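Long-range contacts in putative uncharacterized protein tcp24 (Actinoplanes teichomyceticus, PDB 4Q38), which transfers long acyl chains from acyl-CoA, probably onto the amino sugar of teicoplanin-type glycopeptide antibiotics: residues Gly26-Glu37 with Pro108-Tyr116; Asp255-Thr263 with Ala317-Trp328. All coordinates share one frame; numbering follows the deposited sequence.

Contact 1. Residues Gly26-Glu37 with Pro108-Tyr116; sequences GLEERTAAWLTE and PRGGPPLPY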
loop_
_atom_site.group_PDB
_atom_site.type_symbol
_atom_site.label_atom_id
_atom_site.label_comp_id
_atom_site.label_asym_id
_atom_site.label_seq_id
_atom_site.Cartn_x
_atom_site.Cartn_y
_atom_site.Cartn_z
ATOM N N GLY A 26 15.884 15.428 -10.915
ATOM C CA GLY A 26 15.097 15.419 -12.147
ATOM C C GLY A 26 13.605 15.463 -11.883
ATOM O O GLY A 26 12.810 15.060 -12.730
ATOM N N LEU A 27 13.233 15.964 -10.706
ATOM C CA LEU A 27 11.834 16.038 -10.278
ATOM C C LEU A 27 11.087 17.188 -10.965
ATOM O O LEU A 27 11.657 18.260 -11.183
ATOM C CB LEU A 27 11.752 16.153 -8.748
ATOM C CG LEU A 27 12.081 14.859 -7.985
ATOM C CD1 LEU A 27 12.398 15.136 -6.523
ATOM C CD2 LEU A 27 10.967 13.822 -8.123
ATOM N N GLU A 28 9.821 16.952 -11.314
ATOM C CA GLU A 28 9.002 17.949 -12.013
ATOM C C GLU A 28 8.729 19.202 -11.181
ATOM O O GLU A 28 8.809 19.172 -9.949
ATOM C CB GLU A 28 7.685 17.339 -12.505
ATOM C CG GLU A 28 7.627 17.106 -14.011
ATOM C CD GLU A 28 7.780 15.651 -14.421
ATOM O OE1 GLU A 28 8.049 14.796 -13.551
ATOM O OE2 GLU A 28 7.621 15.358 -15.626
ATOM N N GLU A 29 8.394 20.297 -11.865
ATOM C CA GLU A 29 8.164 21.593 -11.219
ATOM C C GLU A 29 7.051 21.562 -10.174
ATOM O O GLU A 29 7.127 22.264 -9.171
ATOM C CB GLU A 29 7.877 22.679 -12.260
ATOM C CG GLU A 29 9.083 23.041 -13.115
ATOM C CD GLU A 29 8.938 24.384 -13.808
ATOM O OE1 GLU A 29 9.684 25.321 -13.444
ATOM O OE2 GLU A 29 8.076 24.506 -14.711
ATOM N N ARG A 30 6.031 20.741 -10.408
ATOM C CA ARG A 30 4.905 20.631 -9.480
ATOM C C ARG A 30 5.315 20.111 -8.093
ATOM O O ARG A 30 4.625 20.373 -7.104
ATOM C CB ARG A 30 3.788 19.770 -10.083
ATOM C CG ARG A 30 4.013 18.272 -9.965
ATOM C CD ARG A 30 2.984 17.475 -10.749
ATOM N NE ARG A 30 3.345 17.369 -12.163
ATOM C CZ ARG A 30 4.176 16.457 -12.670
ATOM N NH1 ARG A 30 4.753 15.553 -11.885
ATOM N NH2 ARG A 30 4.432 16.449 -13.973
ATOM N N THR A 31 6.440 19.393 -8.018
ATOM C CA THR A 31 6.921 18.840 -6.748
ATOM C C THR A 31 7.538 19.906 -5.836
ATOM O O THR A 31 7.840 19.631 -4.671
ATOM C CB THR A 31 7.918 17.660 -6.941
ATOM O OG1 THR A 31 9.157 18.141 -7.482
ATOM C CG2 THR A 31 7.336 16.588 -7.857
ATOM N N ALA A 32 7.709 21.119 -6.364
ATOM C CA ALA A 32 8.326 22.225 -5.622
ATOM C C ALA A 32 7.662 22.521 -4.272
ATOM O O ALA A 32 8.355 22.726 -3.268
ATOM C CB ALA A 32 8.383 23.486 -6.484
ATOM N N ALA A 33 6.328 22.551 -4.255
ATOM C CA ALA A 33 5.569 22.811 -3.025
ATOM C C ALA A 33 5.889 21.777 -1.947
ATOM O O ALA A 33 6.135 22.125 -0.790
ATOM C CB ALA A 33 4.071 22.837 -3.315
ATOM N N TRP A 34 5.892 20.503 -2.341
ATOM C CA TRP A 34 6.251 19.399 -1.446
ATOM C C TRP A 34 7.642 19.577 -0.899
ATOM O O TRP A 34 7.878 19.445 0.306
ATOM C CB TRP A 34 6.120 18.074 -2.198
ATOM C CG TRP A 34 6.616 16.854 -1.455
ATOM C CD1 TRP A 34 7.692 16.033 -1.795
ATOM C CD2 TRP A 34 6.054 16.261 -0.234
ATOM N NE1 TRP A 34 7.834 15.010 -0.893
ATOM C CE2 TRP A 34 6.885 15.084 0.069
ATOM C CE3 TRP A 34 4.988 16.576 0.613
ATOM C CZ2 TRP A 34 6.644 14.278 1.172
ATOM C CZ3 TRP A 34 4.754 15.749 1.723
ATOM C CH2 TRP A 34 5.565 14.631 1.995
ATOM N N LEU A 35 8.576 19.900 -1.783
ATOM C CA LEU A 35 9.980 20.042 -1.407
ATOM C C LEU A 35 10.222 21.244 -0.495
ATOM O O LEU A 35 11.052 21.181 0.418
ATOM C CB LEU A 35 10.852 20.096 -2.660
ATOM C CG LEU A 35 10.863 18.784 -3.452
ATOM C CD1 LEU A 35 11.503 18.978 -4.817
ATOM C CD2 LEU A 35 11.578 17.690 -2.679
ATOM N N THR A 36 9.475 22.323 -0.725
ATOM C CA THR A 36 9.490 23.473 0.185
ATOM C C THR A 36 8.980 23.052 1.558
ATOM O O THR A 36 9.583 23.379 2.585
ATOM C CB THR A 36 8.638 24.633 -0.371
ATOM O OG1 THR A 36 9.182 25.043 -1.627
ATOM C CG2 THR A 36 8.623 25.831 0.581
ATOM N N GLU A 37 7.879 22.307 1.570
ATOM C CA GLU A 37 7.325 21.811 2.825
ATOM C C GLU A 37 8.354 20.957 3.565
ATOM O O GLU A 37 8.522 21.098 4.775
ATOM C CB GLU A 37 6.027 21.032 2.593
ATOM C CG GLU A 37 5.296 20.674 3.883
ATOM C CD GLU A 37 4.062 19.818 3.663
ATOM O OE1 GLU A 37 3.616 19.666 2.504
ATOM O OE2 GLU A 37 3.530 19.299 4.667
ATOM N N PRO A 108 -2.155 10.435 3.089
ATOM C CA PRO A 108 -1.037 9.500 2.874
ATOM C C PRO A 108 0.035 10.018 1.895
ATOM O O PRO A 108 0.160 9.506 0.780
ATOM C CB PRO A 108 -1.732 8.267 2.288
ATOM C CG PRO A 108 -2.950 8.802 1.597
ATOM C CD PRO A 108 -3.397 9.980 2.422
ATOM N N ARG A 109 0.825 10.996 2.314
ATOM C CA ARG A 109 1.794 11.603 1.396
ATOM C C ARG A 109 3.185 10.979 1.556
ATOM O O ARG A 109 3.903 11.269 2.507
ATOM C CB ARG A 109 1.797 13.129 1.553
ATOM C CG ARG A 109 0.446 13.760 1.209
ATOM C CD ARG A 109 0.523 15.278 1.102
ATOM N NE ARG A 109 0.769 15.898 2.401
ATOM C CZ ARG A 109 1.400 17.058 2.583
ATOM N NH1 ARG A 109 1.860 17.753 1.543
ATOM N NH2 ARG A 109 1.570 17.525 3.812
ATOM N N GLY A 110 3.542 10.088 0.638
ATOM C CA GLY A 110 4.843 9.403 0.702
ATOM C C GLY A 110 5.927 10.109 -0.095
ATOM O O GLY A 110 7.104 9.740 -0.025
ATOM N N GLY A 111 5.527 11.124 -0.858
ATOM C CA GLY A 111 6.450 11.827 -1.747
ATOM C C GLY A 111 6.422 11.240 -3.146
ATOM O O GLY A 111 5.888 10.149 -3.353
ATOM N N PRO A 112 7.001 11.960 -4.127
ATOM C CA PRO A 112 6.978 11.500 -5.513
ATOM C C PRO A 112 7.946 10.339 -5.766
ATOM O O PRO A 112 8.899 10.151 -5.004
ATOM C CB PRO A 112 7.445 12.733 -6.291
ATOM C CG PRO A 112 8.348 13.434 -5.332
ATOM C CD PRO A 112 7.681 13.258 -3.992
ATOM N N PRO A 113 7.704 9.564 -6.833
ATOM C CA PRO A 113 8.710 8.599 -7.280
ATOM C C PRO A 113 9.918 9.359 -7.876
ATOM O O PRO A 113 9.751 10.467 -8.388
ATOM C CB PRO A 113 7.973 7.822 -8.372
ATOM C CG PRO A 113 6.959 8.778 -8.898
ATOM C CD PRO A 113 6.515 9.582 -7.714
ATOM N N LEU A 114 11.116 8.786 -7.787
ATOM C CA LEU A 114 12.302 9.414 -8.380
ATOM C C LEU A 114 12.530 8.902 -9.799
ATOM O O LEU A 114 12.425 7.698 -10.044
ATOM C CB LEU A 114 13.546 9.174 -7.511
ATOM C CG LEU A 114 13.583 9.778 -6.098
ATOM C CD1 LEU A 114 14.989 9.660 -5.509
ATOM C CD2 LEU A 114 13.119 11.230 -6.102
ATOM N N PRO A 115 12.831 9.812 -10.747
ATOM C CA PRO A 115 13.138 9.405 -12.122
ATOM C C PRO A 115 14.239 8.334 -12.155
ATOM O O PRO A 115 15.224 8.450 -11.431
ATOM C CB PRO A 115 13.627 10.704 -12.765
ATOM C CG PRO A 115 12.922 11.785 -12.010
ATOM C CD PRO A 115 12.765 11.281 -10.601
ATOM N N TYR A 116 14.069 7.308 -12.980
ATOM C CA TYR A 116 14.944 6.128 -12.926
ATOM C C TYR A 116 16.328 6.384 -13.542
ATOM O O TYR A 116 17.201 5.526 -13.477
ATOM C CB TYR A 116 14.272 4.898 -13.560
ATOM C CG TYR A 116 13.132 4.298 -12.739
ATOM C CD1 TYR A 116 12.702 4.908 -11.555
ATOM C CD2 TYR A 116 12.465 3.140 -13.164
ATOM C CE1 TYR A 116 11.664 4.374 -10.800
ATOM C CE2 TYR A 116 11.418 2.599 -12.416
ATOM C CZ TYR A 116 11.024 3.227 -11.233
ATOM O OH TYR A 116 9.988 2.722 -10.466
#
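The Schellman turn that ends helix 18-25, and helix 32-41 just after it, lie along the extended, proline-rich loop 108-116, with G26 and L27 meeting P115 at one end and E37 holding R109 at the other. G26, the positive-phi residue of the turn, puts its O 3.4 Å from P115 CG. The CD2 branch of L27 reaches in among the loop residues: 3.8 Å from P112 CG, and also against P113 O, L114 CD2 and P115 CD. T31 spends its hydroxyl on E28 O, and its CG2 faces P112.

In this helical half of the enzyme the loop leads from helix 84-98 to helix 119-123, and W34, which also touches A96, gives the largest share of the buried surface. With CG anti to the backbone N (chi1 173°), the indole meets P112 CD obliquely, 3.5 Å from W34 CD1, and G111 CA lies 3.6 Å from W34 NE1. Farther round the ring, R109 NH1 comes to the indole edge, 3.5 Å from W34 CE3. The planes stand 73° apart, and the indole rim points at a guanidinium face rather than stacking on it.

R109 bends at chi3 and grips E37 end-on: NH1 to OE1 and NH2 to OE2, both at 2.8 Å, each oxygen using its syn lone pair. The two flat groups are nearly coplanar, 27° apart. E37 OE2 also takes a salt bridge from R99, while R109 NE is paired with a sulfate, probably from the crystallisation liquor.

Contact 2. Residues Asp255-Thr263 with Ala317-Trp328; sequences DPQLEEYLT and AVIAHLKAGRHW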
loop_
_atom_site.group_PDB
_atom_site.type_symbol
_atom_site.label_atom_id
_atom_site.label_comp_id
_atom_site.label_asym_id
_atom_site.label_seq_id
_atom_site.Cartn_x
_atom_site.Cartn_y
_atom_site.Cartn_z
ATOM N N ASP A 255 -18.128 -4.984 -7.145
ATOM C CA ASP A 255 -18.933 -4.708 -8.339
ATOM C C ASP A 255 -19.853 -5.888 -8.657
ATOM O O ASP A 255 -19.380 -6.952 -9.042
ATOM C CB ASP A 255 -18.025 -4.429 -9.533
ATOM C CG ASP A 255 -18.792 -3.932 -10.768
ATOM O OD1 ASP A 255 -20.040 -4.055 -10.822
ATOM O OD2 ASP A 255 -18.129 -3.406 -11.685
ATOM N N PRO A 256 -21.170 -5.705 -8.493
ATOM C CA PRO A 256 -22.114 -6.814 -8.763
ATOM C C PRO A 256 -22.105 -7.303 -10.215
ATOM O O PRO A 256 -22.619 -8.381 -10.498
ATOM C CB PRO A 256 -23.483 -6.210 -8.422
ATOM C CG PRO A 256 -23.192 -4.992 -7.618
ATOM C CD PRO A 256 -21.875 -4.471 -8.110
ATOM N N GLN A 257 -21.507 -6.538 -11.123
ATOM C CA GLN A 257 -21.363 -6.984 -12.513
ATOM C C GLN A 257 -20.531 -8.254 -12.662
ATOM O O GLN A 257 -20.627 -8.931 -13.676
ATOM C CB GLN A 257 -20.758 -5.891 -13.376
ATOM C CG GLN A 257 -21.656 -4.688 -13.598
ATOM C CD GLN A 257 -20.949 -3.628 -14.418
ATOM O OE1 GLN A 257 -19.918 -3.090 -13.997
ATOM N NE2 GLN A 257 -21.482 -3.334 -15.597
ATOM N N LEU A 258 -19.706 -8.563 -11.657
ATOM C CA LEU A 258 -18.899 -9.782 -11.661
ATOM C C LEU A 258 -19.761 -11.042 -11.686
ATOM O O LEU A 258 -19.322 -12.094 -12.153
ATOM C CB LEU A 258 -17.984 -9.824 -10.430
ATOM C CG LEU A 258 -16.814 -8.848 -10.424
ATOM C CD1 LEU A 258 -16.225 -8.753 -9.017
ATOM C CD2 LEU A 258 -15.767 -9.269 -11.447
ATOM N N GLU A 259 -20.983 -10.923 -11.175
ATOM C CA GLU A 259 -21.925 -12.048 -11.100
ATOM C C GLU A 259 -22.306 -12.611 -12.470
ATOM O O GLU A 259 -22.658 -13.785 -12.580
ATOM C CB GLU A 259 -23.175 -11.639 -10.320
ATOM C CG GLU A 259 -22.906 -11.360 -8.844
ATOM C CD GLU A 259 -23.856 -10.336 -8.236
ATOM O OE1 GLU A 259 -23.462 -9.721 -7.221
ATOM O OE2 GLU A 259 -24.982 -10.132 -8.763
ATOM N N GLU A 260 -22.206 -11.778 -13.502
ATOM C CA GLU A 260 -22.381 -12.209 -14.892
ATOM C C GLU A 260 -21.339 -13.235 -15.337
ATOM O O GLU A 260 -21.597 -14.032 -16.238
ATOM C CB GLU A 260 -22.307 -11.012 -15.840
ATOM C CG GLU A 260 -23.574 -10.173 -15.886
ATOM C CD GLU A 260 -23.642 -9.254 -17.090
ATOM O OE1 GLU A 260 -24.143 -8.126 -16.926
ATOM O OE2 GLU A 260 -23.207 -9.649 -18.197
ATOM N N TYR A 261 -20.160 -13.203 -14.715
ATOM C CA TYR A 261 -18.999 -13.918 -15.249
ATOM C C TYR A 261 -18.451 -14.986 -14.317
ATOM O O TYR A 261 -18.021 -16.040 -14.771
ATOM C CB TYR A 261 -17.882 -12.934 -15.600
ATOM C CG TYR A 261 -18.295 -11.833 -16.543
ATOM C CD1 TYR A 261 -18.236 -12.016 -17.930
ATOM C CD2 TYR A 261 -18.744 -10.607 -16.059
ATOM C CE1 TYR A 261 -18.618 -11.009 -18.800
ATOM C CE2 TYR A 261 -19.124 -9.593 -16.923
ATOM C CZ TYR A 261 -19.060 -9.805 -18.292
ATOM O OH TYR A 261 -19.434 -8.802 -19.150
ATOM N N LEU A 262 -18.461 -14.708 -13.018
ATOM C CA LEU A 262 -17.894 -15.629 -12.042
ATOM C C LEU A 262 -18.960 -16.576 -11.538
ATOM O O LEU A 262 -20.122 -16.193 -11.404
ATOM C CB LEU A 262 -17.261 -14.867 -10.878
ATOM C CG LEU A 262 -16.146 -13.881 -11.244
ATOM C CD1 LEU A 262 -15.653 -13.143 -10.004
ATOM C CD2 LEU A 262 -14.995 -14.576 -11.961
ATOM N N THR A 263 -18.562 -17.811 -11.259
ATOM C CA THR A 263 -19.519 -18.822 -10.834
ATOM C C THR A 263 -19.660 -18.868 -9.317
ATOM O O THR A 263 -19.060 -18.065 -8.594
ATOM C CB THR A 263 -19.200 -20.217 -11.419
ATOM O OG1 THR A 263 -17.818 -20.520 -11.221
ATOM C CG2 THR A 263 -19.497 -20.252 -12.917
ATOM N N ALA A 317 -13.116 -12.677 -17.823
ATOM C CA ALA A 317 -14.217 -11.773 -17.503
ATOM C C ALA A 317 -13.869 -10.309 -17.728
ATOM O O ALA A 317 -14.603 -9.595 -18.423
ATOM C CB ALA A 317 -14.679 -11.989 -16.068
ATOM N N VAL A 318 -12.754 -9.855 -17.142
ATOM C CA VAL A 318 -12.373 -8.445 -17.236
ATOM C C VAL A 318 -12.272 -8.007 -18.698
ATOM O O VAL A 318 -12.745 -6.928 -19.063
ATOM C CB VAL A 318 -11.047 -8.122 -16.495
ATOM C CG1 VAL A 318 -10.668 -6.658 -16.693
ATOM C CG2 VAL A 318 -11.170 -8.432 -15.011
ATOM N N ILE A 319 -11.654 -8.850 -19.521
ATOM C CA ILE A 319 -11.420 -8.526 -20.934
ATOM C C ILE A 319 -12.709 -8.624 -21.759
ATOM O O ILE A 319 -13.013 -7.721 -22.545
ATOM C CB ILE A 319 -10.288 -9.399 -21.539
ATOM C CG1 ILE A 319 -8.945 -9.118 -20.836
ATOM C CG2 ILE A 319 -10.167 -9.196 -23.045
ATOM C CD1 ILE A 319 -8.535 -7.658 -20.783
ATOM N N ALA A 320 -13.461 -9.706 -21.567
ATOM C CA ALA A 320 -14.756 -9.880 -22.245
ATOM C C ALA A 320 -15.657 -8.660 -22.034
ATOM O O ALA A 320 -16.152 -8.077 -22.994
ATOM C CB ALA A 320 -15.444 -11.152 -21.773
ATOM N N HIS A 321 -15.840 -8.266 -20.775
ATOM C CA HIS A 321 -16.658 -7.105 -20.414
ATOM C C HIS A 321 -16.203 -5.837 -21.100
ATOM O O HIS A 321 -17.024 -5.087 -21.651
ATOM C CB HIS A 321 -16.641 -6.936 -18.899
ATOM C CG HIS A 321 -17.752 -6.073 -18.348
ATOM N ND1 HIS A 321 -17.524 -4.869 -17.790
ATOM C CD2 HIS A 321 -19.121 -6.302 -18.239
ATOM C CE1 HIS A 321 -18.692 -4.345 -17.360
ATOM N NE2 HIS A 321 -19.668 -5.224 -17.636
ATOM N N LEU A 322 -14.892 -5.586 -21.077
ATOM C CA LEU A 322 -14.322 -4.402 -21.714
ATOM C C LEU A 322 -14.438 -4.438 -23.243
ATOM O O LEU A 322 -14.748 -3.423 -23.860
ATOM C CB LEU A 322 -12.857 -4.196 -21.298
ATOM C CG LEU A 322 -12.559 -3.751 -19.861
ATOM C CD1 LEU A 322 -11.087 -3.964 -19.519
ATOM C CD2 LEU A 322 -12.965 -2.307 -19.634
ATOM N N LYS A 323 -14.183 -5.596 -23.847
ATOM C CA LYS A 323 -14.323 -5.742 -25.302
ATOM C C LYS A 323 -15.757 -5.473 -25.764
ATOM O O LYS A 323 -15.968 -4.973 -26.867
ATOM C CB LYS A 323 -13.862 -7.125 -25.772
ATOM C CG LYS A 323 -12.353 -7.259 -25.911
ATOM C CD LYS A 323 -11.964 -8.570 -26.578
ATOM C CE LYS A 323 -10.467 -8.623 -26.843
ATOM N NZ LYS A 323 -10.060 -9.882 -27.526
ATOM N N ALA A 324 -16.728 -5.786 -24.904
ATOM C CA ALA A 324 -18.144 -5.591 -25.213
ATOM C C ALA A 324 -18.586 -4.129 -25.108
ATOM O O ALA A 324 -19.754 -3.814 -25.337
ATOM C CB ALA A 324 -19.012 -6.483 -24.329
ATOM N N GLY A 325 -17.652 -3.242 -24.770
ATOM C CA GLY A 325 -17.944 -1.818 -24.654
ATOM C C GLY A 325 -18.481 -1.435 -23.287
ATOM O O GLY A 325 -19.037 -0.351 -23.114
ATOM N N ARG A 326 -18.299 -2.319 -22.310
ATOM C CA ARG A 326 -18.844 -2.106 -20.972
ATOM C C ARG A 326 -17.744 -1.738 -19.966
ATOM O O ARG A 326 -16.558 -1.869 -20.270
ATOM C CB ARG A 326 -19.653 -3.335 -20.542
ATOM C CG ARG A 326 -20.702 -3.734 -21.580
ATOM C CD ARG A 326 -21.311 -5.088 -21.281
ATOM N NE ARG A 326 -22.101 -5.042 -20.055
ATOM C CZ ARG A 326 -22.588 -6.111 -19.443
ATOM N NH1 ARG A 326 -23.292 -5.963 -18.326
ATOM N NH2 ARG A 326 -22.372 -7.324 -19.943
ATOM N N HIS A 327 -18.143 -1.258 -18.786
ATOM C CA HIS A 327 -17.198 -0.705 -17.804
ATOM C C HIS A 327 -17.334 -1.306 -16.432
ATOM O O HIS A 327 -18.436 -1.672 -16.002
ATOM C CB HIS A 327 -17.322 0.816 -17.717
ATOM C CG HIS A 327 -17.020 1.528 -19.018
ATOM N ND1 HIS A 327 -17.942 2.262 -19.675
ATOM C CD2 HIS A 327 -15.859 1.578 -19.785
ATOM C CE1 HIS A 327 -17.397 2.761 -20.804
ATOM N NE2 HIS A 327 -16.124 2.340 -20.872
ATOM N N TRP A 328 -16.197 -1.403 -15.744
ATOM C CA TRP A 328 -16.122 -1.911 -14.376
ATOM C C TRP A 328 -16.134 -0.766 -13.406
ATOM O O TRP A 328 -15.586 0.299 -13.695
ATOM C CB TRP A 328 -14.857 -2.736 -14.195
ATOM C CG TRP A 328 -14.818 -4.019 -14.998
ATOM C CD1 TRP A 328 -14.071 -4.287 -16.146
ATOM C CD2 TRP A 328 -15.551 -5.261 -14.724
ATOM N NE1 TRP A 328 -14.284 -5.575 -16.582
ATOM C CE2 TRP A 328 -15.165 -6.210 -15.774
ATOM C CE3 TRP A 328 -16.454 -5.670 -13.743
ATOM C CZ2 TRP A 328 -15.674 -7.505 -15.821
ATOM C CZ3 TRP A 328 -16.966 -6.971 -13.807
ATOM C CH2 TRP A 328 -16.582 -7.868 -14.819
#
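Y261 holds CG beside its backbone N (chi1 -55°) and H321 sends CG anti to its own (chi1 -162°), which helps bring both rings to W328 in one aromatic cluster. The Y261-H321 pair is oblique, with roughly perpendicular planes, and its closest approach is doubtful. Y261 packs on helix 313-323, its CB 3.4 Å from A317 CB. W328 meets the phenol obliquely, CH2 being 3.7 Å from Y261 CD2, while the H321 imidazole stands over the indole face. L258 CD2 closes on the indole rim, 3.5 Å from W328 CZ3. W328 NE1 donates in the ring plane to V318 O at 3.2 Å, which helps set the turn of the indole.

Beside the cluster, R326 grips E260 end-on. NH1 to OE1 is 2.7 Å and almost straight (173°), and NH2 to OE2 is 3.0 Å; both nitrogens come in on the syn side, tilted out of the carboxylate plane. D255 OD2 lies 3.5 Å from W328 CE3, at the indole edge, and also accepts from H329 N.

D255 OD1 takes the N-H of Q257, an Asx turn that opens the 3-10 segment, and G325 closes helix 313-323 with a Schellman motif; both belong to the GNAT-like C-terminal domain.

Contacts 1 and 2 sit in different halves of the chain, their centres about 37 Å apart and their nearest atoms about 22 Å. Contact 1 belongs to the helical N-terminal part, contact 2 to the GNAT-like part that carries coenzyme A. The bound decanoyl glucosamine lies at unequal distances from them: about 13 Å from G110 of contact 1, but only about 8 Å from the side chain of L258 in contact 2. That same side chain is about 7 Å from coenzyme A and rests about 4 Å from those of I268 and W252, both CoA-binding residues. Contact 2 is thus second shell to the acyl-donor site, whereas contact 1 lies away from the annotated sites.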